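Local atomic coordinates of superoxide dismutase [Fe] (Sulfolobus acidocaldarius, PDB entry 1B06), a protein that converts toxic superoxide radicals into hydrogen peroxide and oxygen, using one iron ion per subunit. Residues A45-L55 with L67-I78. Sequence-based numbering, arbitrary orientation.
Sequences ANSLLDRLEKL and LQGILRGLTFNI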
# COMPACT_ATOMS: atom_id res chain seq x y z
N ALA A 45 7.90 18.59 -2.48
CA ALA A 45 9.16 17.87 -2.44
C ALA A 45 10.25 18.76 -1.85
O ALA A 45 10.99 18.33 -0.96
CB ALA A 45 9.55 17.42 -3.84
N ASN A 46 10.35 19.98 -2.35
CA ASN A 46 11.38 20.91 -1.89
C ASN A 46 11.24 21.28 -0.42
O ASN A 46 12.24 21.42 0.29
CB ASN A 46 11.36 22.17 -2.76
CG ASN A 46 11.89 21.91 -4.16
OD1 ASN A 46 12.54 20.89 -4.41
ND2 ASN A 46 11.63 22.83 -5.07
N SER A 47 10.01 21.42 0.05
CA SER A 47 9.78 21.77 1.44
C SER A 47 10.18 20.61 2.35
O SER A 47 10.59 20.82 3.50
CB SER A 47 8.31 22.13 1.66
OG SER A 47 7.58 21.01 2.13
N LEU A 48 10.07 19.39 1.85
CA LEU A 48 10.44 18.22 2.65
C LEU A 48 11.95 18.03 2.60
O LEU A 48 12.54 17.49 3.53
CB LEU A 48 9.73 16.97 2.15
CG LEU A 48 8.28 16.81 2.59
CD1 LEU A 48 7.69 15.60 1.90
CD2 LEU A 48 8.20 16.66 4.10
N LEU A 49 12.57 18.46 1.50
CA LEU A 49 14.01 18.34 1.35
C LEU A 49 14.68 19.32 2.32
O LEU A 49 15.77 19.05 2.84
CB LEU A 49 14.43 18.66 -0.09
CG LEU A 49 14.29 17.53 -1.11
CD1 LEU A 49 14.75 18.01 -2.48
CD2 LEU A 49 15.12 16.33 -0.67
N ASP A 50 14.03 20.45 2.57
CA ASP A 50 14.55 21.44 3.50
C ASP A 50 14.65 20.80 4.88
O ASP A 50 15.67 20.91 5.56
CB ASP A 50 13.61 22.65 3.56
CG ASP A 50 13.68 23.51 2.32
OD1 ASP A 50 14.73 23.50 1.64
OD2 ASP A 50 12.68 24.19 2.01
N ARG A 51 13.58 20.12 5.29
CA ARG A 51 13.54 19.45 6.59
C ARG A 51 14.58 18.34 6.68
O ARG A 51 15.27 18.22 7.69
CB ARG A 51 12.15 18.87 6.85
CG ARG A 51 11.24 19.82 7.61
CD ARG A 51 9.86 19.22 7.81
NE ARG A 51 9.77 18.38 9.00
CZ ARG A 51 9.89 18.83 10.25
NH1 ARG A 51 10.12 20.11 10.49
NH2 ARG A 51 9.78 17.99 11.28
N LEU A 52 14.69 17.53 5.63
CA LEU A 52 15.66 16.45 5.62
C LEU A 52 17.07 17.01 5.74
O LEU A 52 17.93 16.46 6.44
CB LEU A 52 15.53 15.62 4.34
CG LEU A 52 16.40 14.35 4.25
CD1 LEU A 52 16.15 13.47 5.47
CD2 LEU A 52 16.07 13.58 2.97
N GLU A 53 17.32 18.12 5.05
CA GLU A 53 18.62 18.76 5.08
C GLU A 53 18.95 19.22 6.51
O GLU A 53 20.05 19.01 7.00
CB GLU A 53 18.63 19.95 4.14
CG GLU A 53 20.00 20.50 3.83
CD GLU A 53 19.94 21.67 2.88
OE1 GLU A 53 19.41 22.73 3.27
OE2 GLU A 53 20.42 21.53 1.74
N LYS A 54 17.97 19.85 7.16
CA LYS A 54 18.14 20.34 8.52
C LYS A 54 18.45 19.17 9.45
O LYS A 54 19.31 19.27 10.33
CB LYS A 54 16.86 21.02 9.00
CG LYS A 54 16.75 22.47 8.61
CD LYS A 54 15.60 23.13 9.36
CE LYS A 54 15.14 24.41 8.67
NZ LYS A 54 13.76 24.29 8.11
N LEU A 55 17.72 18.08 9.25
CA LEU A 55 17.88 16.87 10.05
C LEU A 55 19.30 16.34 9.91
O LEU A 55 19.94 15.98 10.90
CB LEU A 55 16.87 15.82 9.57
CG LEU A 55 16.84 14.40 10.12
CD1 LEU A 55 15.47 13.82 9.86
CD2 LEU A 55 17.90 13.54 9.46
N LEU A 67 10.65 10.79 10.99
CA LEU A 67 11.29 10.33 9.76
C LEU A 67 10.40 9.70 8.69
O LEU A 67 10.49 10.07 7.52
CB LEU A 67 12.43 9.36 10.09
CG LEU A 67 13.53 9.24 9.03
CD1 LEU A 67 13.93 10.63 8.53
CD2 LEU A 67 14.71 8.51 9.62
N GLN A 68 9.55 8.76 9.08
CA GLN A 68 8.67 8.11 8.12
C GLN A 68 7.76 9.12 7.42
O GLN A 68 7.39 8.94 6.27
CB GLN A 68 7.81 7.04 8.80
CG GLN A 68 8.47 5.67 8.84
CD GLN A 68 8.76 5.13 7.46
OE1 GLN A 68 7.84 4.85 6.70
NE2 GLN A 68 10.04 4.98 7.13
N GLY A 69 7.41 10.18 8.14
CA GLY A 69 6.56 11.21 7.55
C GLY A 69 7.31 11.95 6.46
O GLY A 69 6.74 12.33 5.44
N ILE A 70 8.61 12.15 6.67
CA ILE A 70 9.45 12.85 5.71
C ILE A 70 9.77 11.97 4.50
O ILE A 70 9.62 12.40 3.35
CB ILE A 70 10.77 13.30 6.37
CG1 ILE A 70 10.48 14.34 7.45
CG2 ILE A 70 11.72 13.87 5.32
CD1 ILE A 70 11.66 14.62 8.38
N LEU A 71 10.20 10.74 4.76
CA LEU A 71 10.55 9.81 3.69
C LEU A 71 9.37 9.42 2.80
O LEU A 71 9.49 9.43 1.58
CB LEU A 71 11.17 8.54 4.28
CG LEU A 71 12.57 8.73 4.87
CD1 LEU A 71 13.03 7.41 5.46
CD2 LEU A 71 13.53 9.21 3.79
N ARG A 72 8.23 9.07 3.40
CA ARG A 72 7.08 8.70 2.60
C ARG A 72 6.51 9.93 1.87
O ARG A 72 5.95 9.81 0.77
CB ARG A 72 6.00 8.05 3.47
CG ARG A 72 5.07 7.15 2.68
CD ARG A 72 4.36 6.10 3.53
NE ARG A 72 3.49 5.26 2.72
CZ ARG A 72 2.20 5.51 2.49
NH1 ARG A 72 1.62 6.59 3.01
NH2 ARG A 72 1.49 4.68 1.74
N GLY A 73 6.67 11.10 2.47
CA GLY A 73 6.18 12.32 1.84
C GLY A 73 7.01 12.60 0.60
O GLY A 73 6.53 13.19 -0.36
N LEU A 74 8.26 12.16 0.63
CA LEU A 74 9.16 12.37 -0.49
C LEU A 74 8.85 11.47 -1.69
O LEU A 74 8.94 11.94 -2.83
CB LEU A 74 10.61 12.21 -0.04
CG LEU A 74 11.16 13.42 0.71
CD1 LEU A 74 12.45 13.05 1.42
CD2 LEU A 74 11.41 14.57 -0.27
N THR A 75 8.51 10.19 -1.47
CA THR A 75 8.19 9.32 -2.62
C THR A 75 6.94 9.83 -3.28
O THR A 75 6.81 9.79 -4.49
CB THR A 75 7.86 7.84 -2.29
OG1 THR A 75 7.67 7.67 -0.88
CG2 THR A 75 8.92 6.95 -2.81
N PHE A 76 6.01 10.28 -2.45
CA PHE A 76 4.75 10.81 -2.94
C PHE A 76 5.00 12.00 -3.86
O PHE A 76 4.63 11.98 -5.04
CB PHE A 76 3.87 11.24 -1.77
CG PHE A 76 2.60 11.90 -2.19
CD1 PHE A 76 1.64 11.19 -2.92
CD2 PHE A 76 2.37 13.24 -1.92
CE1 PHE A 76 0.48 11.81 -3.39
CE2 PHE A 76 1.21 13.88 -2.38
CZ PHE A 76 0.26 13.16 -3.11
N ASN A 77 5.66 13.02 -3.33
CA ASN A 77 5.94 14.23 -4.09
C ASN A 77 6.96 14.11 -5.22
O ASN A 77 6.73 14.63 -6.30
CB ASN A 77 6.36 15.34 -3.13
CG ASN A 77 5.18 15.92 -2.38
OD1 ASN A 77 4.28 16.50 -2.97
ND2 ASN A 77 5.18 15.76 -1.06
N ILE A 78 8.08 13.45 -4.97
CA ILE A 78 9.10 13.32 -6.01
C ILE A 78 8.57 12.53 -7.21
O ILE A 78 8.83 12.88 -8.36
CB ILE A 78 10.38 12.65 -5.47
CG1 ILE A 78 10.97 13.50 -4.34
CG2 ILE A 78 11.41 12.50 -6.60
CD1 ILE A 78 12.31 13.00 -3.81
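Leu48, Ile70 and Leu74 interlock as knobs into holes in the N-terminal alpha-hairpin of the iron/manganese superoxide dismutase fold. The two helix segments run nearly antiparallel, at 150°, with a closest approach of 9.3 Å between their axes. Leu48 fills the hollow formed by Ile70, Gly73, Leu74 and Asn77. Its CD1 lies against the backbone of Gly73, 3.3 Å from Gly73 C. Gly73 has no side chain, and this lets the methyl come so close. Leu74 returns the fit, lodging among Ala45, Leu48, Leu49 and Leu52. With CG anti to the carbonyl carbon (chi1 -78°), the two methyls of Leu74 reach different partners: CD2 meets Leu48 CB at 3.8 Å, and CD1 meets Leu52 CD2. Ile70 sits among Leu48, Arg51, Leu52 and Leu55. Arg51, which borders this hole, forms a salt bridge through NE with Asp66 of a neighbouring subunit. Leu55 crosses Leu67 at about a right angle, CD1 to CD1 at 3.8 Å. Toward the iron site, Asn77 CB packs on Ala45 CB. With an alanine in place of Asn77, the Leu48 hollow is likely to lose one wall, and Gly73 O its second donor. That donor is Asn77 ND2, 3.0 Å from Gly73 O and tilted 32° from the carbonyl plane.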